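Matching sites in family 88 glycosyl hydrolase from Bacteroides thetaiotaomicron, a protein that probably cleaves complex plant polysaccharides, as a member of a lyase family that removes rhamnose caps from arabinogalactan proteins (PDB 5NOA (chain A, 1.26 Å), residues 158-163 and 229-234), and in its relative glycoside hydrolase family 88 protein from Bacteroides vulgatus (PDB 4Q88 (chain B, 1.73 Å), residues 141-146 and 212-217). One frame, after least-squares fit of the local backbone (RMSD 0.17 Å); residues are numbered along the deposited sequences.

Structure 1 (5NOA); sequences WADGLY and DGWVLA.
The rings of Tyr163 and Trp231 meet obliquely, their planes at 49°, with Tyr163 CD2 3.5 Å from Trp231 CE3. Tyr163 holds CG anti to its backbone N (chi1 -176°), which swings the ring across the gap, where CD1 also reaches Ala234 CB at 3.9 Å; a small alanine suits this place. Asp160 sets its CB 3.4 Å from Trp231 CD1, while OD2 lies 3.2 Å from NE1. Elsewhere, Val232 CG2 packs on Ala159 CB at 3.9 Å, and Val232 CG1 on Leu162 CD1 at 4.0 Å, so the branched valine serves both. Gly161 N lies over one face of the Trp158 ring, offset toward its rim; a CB would stand 2.9 Å from Trp158 CH2, so glycine fits. Leu233 turns its first side-chain bond away and packs against Phe257 and Phe295. The contact joins the approach and first turn of helix 160-176 to helix 226-242, buried in a fold consistent with the family's (α/α)6 barrel. Tyr163 OH is hydrogen-bonded to Thr63.

Structure 2 (4Q88); sequences WVDALY and DGWAFA.
Tyr146 and Trp214 bring their rings together obliquely, the planes 44° apart, and Tyr146 CG stands 3.5 Å from Trp214 CE3. With CG anti to the backbone N (chi1 -175°), the tyrosine ring is carried over to the other helix, where CD2 reaches Ala217 CB at 4.0 Å; a small alanine suits this place. Asp143 has CB 3.4 Å from Trp214 CD1, and its OD2 lies 3.3 Å from NE1. A water at the indole edge, in the ring plane, donates to Asp143 OD2 (2.8 Å) and accepts from Trp214 NE1 (3.1 Å). Elsewhere, Val142 CG2 packs on Ala215 CB at 4.0 Å, and Leu145 CD1 meets the same CB at 3.9 Å: the branched valine supplies bulk from segment 141-146, the alanine a compact surface on segment 212-217. Ala144 lays its CB over one face of the Trp141 ring, offset toward its rim. Phe216 takes no part in the contact and meets the rings of Phe240 and Phe282. Tyr146 OH is hydrogen-bonded to Thr46.

How the two compare
Both structures pair the same two segments with CA atoms that coincide within the error, and Asp160(A) and Tyr163(A) keep the places of Asp143(B) and Tyr146(B). The same residue pairs touch across the segments, including the tyrosine with the tryptophan. What changes is chiefly where the aliphatic bulk sits. At Ala159(A) / Val142(B) the CB atoms coincide, but CG1 and CG2 of Val142(B) have no counterpart in Ala159(A). Facing it, Val232(A) / Ala215(B) shows the reverse: the CB atoms again coincide, while CG1 and CG2 of Val232(A) have no counterpart in Ala215(B). The contact between these two positions is thus kept, its branched side chain supplied from opposite sides, by segment 229-234 in structure 1 and by segment 141-146 in structure 2. The contact of Val232(A) / Ala215(B) with the leucine is kept too. Gly161(A) has no side chain, whereas Ala144(B) adds a CB that lies 3.2 Å from Trp141(B) O. Leu233(A) and Phe216(B), on the far side of their helix, share the course of the chain: CG atoms are 0.4 Å apart, and CE1 and CZ of Phe216(B) extend beyond the leucine. A water bridging Asp143(B) OD2 and Trp214(B) NE1 is modelled in structure 2 alone.

Structure 1 (5NOA)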
loop_
_atom_site.group_PDB
_atom_site.type_symbol
_atom_site.label_atom_id
_atom_site.label_comp_id
_atom_site.label_asym_id
_atom_site.label_seq_id
_atom_site.Cartn_x
_atom_site.Cartn_y
_atom_site.Cartn_z
ATOM N N TRP A 158 2.352 10.319 -8.959
ATOM C CA TRP A 158 1.433 9.237 -9.289
ATOM C C TRP A 158 0.897 8.695 -7.967
ATOM O O TRP A 158 1.561 8.756 -6.935
ATOM C CB TRP A 158 2.133 8.154 -10.139
ATOM C CG TRP A 158 3.082 7.228 -9.400
ATOM C CD1 TRP A 158 2.906 5.894 -9.247
ATOM C CD2 TRP A 158 4.313 7.543 -8.721
ATOM N NE1 TRP A 158 3.920 5.355 -8.524
ATOM C CE2 TRP A 158 4.808 6.331 -8.188
ATOM C CE3 TRP A 158 5.078 8.708 -8.537
ATOM C CZ2 TRP A 158 5.928 6.264 -7.413
ATOM C CZ3 TRP A 158 6.238 8.632 -7.780
ATOM C CH2 TRP A 158 6.634 7.412 -7.208
ATOM N N ALA A 159 -0.327 8.185 -8.012
ATOM C CA ALA A 159 -1.029 7.847 -6.777
ATOM C C ALA A 159 -0.303 6.816 -5.928
ATOM O O ALA A 159 -0.240 6.947 -4.714
ATOM C CB ALA A 159 -2.469 7.396 -7.071
ATOM N N ASP A 160 0.234 5.804 -6.575
ATOM C CA ASP A 160 0.850 4.704 -5.860
ATOM C C ASP A 160 1.990 5.193 -4.993
ATOM O O ASP A 160 2.301 4.594 -3.945
ATOM C CB ASP A 160 1.433 3.584 -6.767
ATOM C CG ASP A 160 0.637 3.258 -8.025
ATOM O OD1 ASP A 160 -0.287 3.958 -8.436
ATOM O OD2 ASP A 160 0.948 2.202 -8.609
ATOM N N GLY A 161 2.672 6.246 -5.455
ATOM C CA GLY A 161 3.795 6.797 -4.735
ATOM C C GLY A 161 3.478 7.185 -3.308
ATOM O O GLY A 161 4.367 7.242 -2.455
ATOM N N LEU A 162 2.209 7.517 -3.026
ATOM C CA LEU A 162 1.805 7.838 -1.691
ATOM C C LEU A 162 1.994 6.667 -0.739
ATOM O O LEU A 162 2.502 6.844 0.376
ATOM C CB LEU A 162 0.394 8.401 -1.701
ATOM C CG LEU A 162 0.241 9.712 -2.493
ATOM C CD1 LEU A 162 -1.164 10.223 -2.343
ATOM C CD2 LEU A 162 1.237 10.773 -2.107
ATOM N N TYR A 163 1.607 5.454 -1.139
ATOM C CA TYR A 163 1.937 4.297 -0.286
ATOM C C TYR A 163 3.427 4.070 -0.196
ATOM O O TYR A 163 3.960 3.694 0.839
ATOM C CB TYR A 163 1.296 3.019 -0.820
ATOM C CG TYR A 163 1.502 1.786 0.052
ATOM C CD1 TYR A 163 0.654 1.521 1.083
ATOM C CD2 TYR A 163 2.566 0.936 -0.136
ATOM C CE1 TYR A 163 0.822 0.421 1.871
ATOM C CE2 TYR A 163 2.771 -0.170 0.668
ATOM C CZ TYR A 163 1.899 -0.439 1.664
ATOM O OH TYR A 163 2.044 -1.508 2.499
ATOM N N ASP A 229 -6.177 3.878 -5.886
ATOM C CA ASP A 229 -6.805 4.344 -4.675
ATOM C C ASP A 229 -6.531 3.444 -3.475
ATOM O O ASP A 229 -6.495 3.946 -2.339
ATOM C CB ASP A 229 -8.282 4.597 -4.880
ATOM C CG ASP A 229 -8.502 5.887 -5.575
ATOM O OD1 ASP A 229 -8.263 5.934 -6.830
ATOM O OD2 ASP A 229 -8.830 6.885 -4.900
ATOM N N GLY A 230 -6.356 2.163 -3.723
ATOM C CA GLY A 230 -5.960 1.256 -2.664
ATOM C C GLY A 230 -4.637 1.643 -2.048
ATOM O O GLY A 230 -4.510 1.703 -0.829
ATOM N N TRP A 231 -3.657 1.952 -2.881
ATOM C CA TRP A 231 -2.376 2.398 -2.383
ATOM C C TRP A 231 -2.543 3.618 -1.501
ATOM O O TRP A 231 -1.944 3.732 -0.422
ATOM C CB TRP A 231 -1.406 2.789 -3.497
ATOM C CG TRP A 231 -0.900 1.692 -4.394
ATOM C CD1 TRP A 231 -1.099 1.623 -5.731
ATOM C CD2 TRP A 231 0.001 0.620 -4.078
ATOM N NE1 TRP A 231 -0.411 0.566 -6.262
ATOM C CE2 TRP A 231 0.268 -0.061 -5.273
ATOM C CE3 TRP A 231 0.624 0.170 -2.917
ATOM C CZ2 TRP A 231 1.117 -1.162 -5.341
ATOM C CZ3 TRP A 231 1.493 -0.915 -3.002
ATOM C CH2 TRP A 231 1.703 -1.575 -4.206
ATOM N N VAL A 232 -3.375 4.560 -1.921
ATOM C CA VAL A 232 -3.511 5.808 -1.187
ATOM C C VAL A 232 -4.178 5.573 0.167
ATOM O O VAL A 232 -3.735 6.093 1.194
ATOM C CB VAL A 232 -4.251 6.886 -1.984
ATOM C CG1 VAL A 232 -4.347 8.173 -1.161
ATOM C CG2 VAL A 232 -3.585 7.171 -3.325
ATOM N N LEU A 233 -5.277 4.820 0.179
ATOM C CA LEU A 233 -5.993 4.621 1.433
ATOM C C LEU A 233 -5.105 3.870 2.432
ATOM O O LEU A 233 -5.054 4.211 3.621
ATOM C CB LEU A 233 -7.301 3.869 1.216
ATOM C CG LEU A 233 -8.188 3.786 2.444
ATOM C CD1 LEU A 233 -8.884 5.119 2.669
ATOM C CD2 LEU A 233 -9.268 2.712 2.276
ATOM N N ALA A 234 -4.446 2.815 1.952
ATOM C CA ALA A 234 -3.525 2.085 2.821
ATOM C C ALA A 234 -2.349 2.927 3.290
ATOM O O ALA A 234 -1.910 2.812 4.427
ATOM C CB ALA A 234 -3.009 0.849 2.102
#

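Structure 2 (4Q88)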
loop_
_atom_site.group_PDB
_atom_site.type_symbol
_atom_site.label_atom_id
_atom_site.label_comp_id
_atom_site.label_asym_id
_atom_site.label_seq_id
_atom_site.Cartn_x
_atom_site.Cartn_y
_atom_site.Cartn_z
ATOM N N TRP B 141 2.387 10.325 -9.219
ATOM C CA TRP B 141 1.516 9.173 -9.535
ATOM C C TRP B 141 0.960 8.678 -8.214
ATOM O O TRP B 141 1.662 8.764 -7.181
ATOM C CB TRP B 141 2.248 8.125 -10.395
ATOM C CG TRP B 141 3.164 7.235 -9.679
ATOM C CD1 TRP B 141 2.979 5.900 -9.465
ATOM C CD2 TRP B 141 4.448 7.565 -9.103
ATOM N NE1 TRP B 141 4.063 5.378 -8.755
ATOM C CE2 TRP B 141 4.947 6.392 -8.490
ATOM C CE3 TRP B 141 5.180 8.751 -8.977
ATOM C CZ2 TRP B 141 6.143 6.368 -7.786
ATOM C CZ3 TRP B 141 6.359 8.731 -8.254
ATOM C CH2 TRP B 141 6.843 7.539 -7.697
ATOM N N VAL B 142 -0.293 8.227 -8.181
ATOM C CA VAL B 142 -0.936 8.030 -6.879
ATOM C C VAL B 142 -0.256 6.932 -6.037
ATOM O O VAL B 142 -0.206 7.038 -4.813
ATOM C CB VAL B 142 -2.445 7.771 -7.016
ATOM C CG1 VAL B 142 -2.708 6.389 -7.588
ATOM C CG2 VAL B 142 -3.145 7.894 -5.658
ATOM N N ASP B 143 0.336 5.935 -6.705
ATOM C CA ASP B 143 0.948 4.805 -6.011
ATOM C C ASP B 143 2.091 5.290 -5.062
ATOM O O ASP B 143 2.415 4.641 -4.065
ATOM C CB ASP B 143 1.530 3.755 -6.941
ATOM C CG ASP B 143 0.712 3.450 -8.185
ATOM O OD1 ASP B 143 -0.006 4.299 -8.729
ATOM O OD2 ASP B 143 0.907 2.357 -8.692
ATOM N N ALA B 144 2.692 6.435 -5.390
ATOM C CA ALA B 144 3.769 7.041 -4.626
ATOM C C ALA B 144 3.371 7.258 -3.202
ATOM O O ALA B 144 4.229 7.219 -2.304
ATOM C CB ALA B 144 4.187 8.380 -5.193
ATOM N N LEU B 145 2.088 7.523 -2.961
ATOM C CA LEU B 145 1.684 7.681 -1.589
ATOM C C LEU B 145 1.967 6.476 -0.698
ATOM O O LEU B 145 2.362 6.646 0.465
ATOM C CB LEU B 145 0.213 8.117 -1.469
ATOM C CG LEU B 145 -0.201 9.382 -2.251
ATOM C CD1 LEU B 145 -1.656 9.714 -1.912
ATOM C CD2 LEU B 145 0.710 10.558 -1.901
ATOM N N TYR B 146 1.680 5.265 -1.148
ATOM C CA TYR B 146 2.046 4.123 -0.362
ATOM C C TYR B 146 3.555 3.955 -0.353
ATOM O O TYR B 146 4.129 3.568 0.686
ATOM C CB TYR B 146 1.359 2.851 -0.888
ATOM C CG TYR B 146 1.629 1.647 -0.020
ATOM C CD1 TYR B 146 2.782 0.878 -0.195
ATOM C CD2 TYR B 146 0.776 1.299 1.026
ATOM C CE1 TYR B 146 3.040 -0.201 0.660
ATOM C CE2 TYR B 146 1.012 0.231 1.837
ATOM C CZ TYR B 146 2.170 -0.501 1.689
ATOM O OH TYR B 146 2.390 -1.557 2.557
ATOM N N ASP B 212 -6.120 3.883 -5.782
ATOM C CA ASP B 212 -6.805 4.319 -4.595
ATOM C C ASP B 212 -6.571 3.411 -3.406
ATOM O O ASP B 212 -6.507 3.925 -2.241
ATOM C CB ASP B 212 -8.276 4.591 -4.826
ATOM C CG ASP B 212 -8.496 5.896 -5.520
ATOM O OD1 ASP B 212 -8.432 6.903 -4.823
ATOM O OD2 ASP B 212 -8.569 5.928 -6.795
ATOM N N GLY B 213 -6.357 2.129 -3.649
ATOM C CA GLY B 213 -5.906 1.219 -2.569
ATOM C C GLY B 213 -4.589 1.663 -1.964
ATOM O O GLY B 213 -4.437 1.713 -0.738
ATOM N N TRP B 214 -3.617 1.961 -2.833
ATOM C CA TRP B 214 -2.325 2.443 -2.331
ATOM C C TRP B 214 -2.540 3.677 -1.427
ATOM O O TRP B 214 -2.015 3.756 -0.293
ATOM C CB TRP B 214 -1.387 2.821 -3.486
ATOM C CG TRP B 214 -0.833 1.711 -4.320
ATOM C CD1 TRP B 214 -0.810 1.683 -5.690
ATOM C CD2 TRP B 214 -0.172 0.501 -3.896
ATOM N NE1 TRP B 214 -0.171 0.578 -6.113
ATOM C CE2 TRP B 214 0.175 -0.198 -5.046
ATOM C CE3 TRP B 214 0.123 -0.072 -2.664
ATOM C CZ2 TRP B 214 0.818 -1.415 -5.006
ATOM C CZ3 TRP B 214 0.751 -1.307 -2.643
ATOM C CH2 TRP B 214 1.103 -1.941 -3.800
ATOM N N ALA B 215 -3.356 4.632 -1.890
ATOM C CA ALA B 215 -3.558 5.856 -1.164
ATOM C C ALA B 215 -4.230 5.624 0.190
ATOM O O ALA B 215 -3.774 6.148 1.229
ATOM C CB ALA B 215 -4.387 6.868 -1.995
ATOM N N PHE B 216 -5.294 4.822 0.192
ATOM C CA PHE B 216 -6.073 4.558 1.407
ATOM C C PHE B 216 -5.226 3.786 2.444
ATOM O O PHE B 216 -5.221 4.173 3.641
ATOM C CB PHE B 216 -7.310 3.762 1.034
ATOM C CG PHE B 216 -8.317 3.593 2.116
ATOM C CD1 PHE B 216 -8.937 4.659 2.706
ATOM C CD2 PHE B 216 -8.786 2.305 2.423
ATOM C CE1 PHE B 216 -9.893 4.484 3.687
ATOM C CE2 PHE B 216 -9.788 2.135 3.359
ATOM C CZ PHE B 216 -10.360 3.210 3.986
ATOM N N ALA B 217 -4.539 2.738 2.018
ATOM C CA ALA B 217 -3.608 2.012 2.950
ATOM C C ALA B 217 -2.459 2.926 3.431
ATOM O O ALA B 217 -2.045 2.819 4.573
ATOM C CB ALA B 217 -3.027 0.800 2.286
HETATM O O HOH W 1 0.807 -0.420 -8.866
#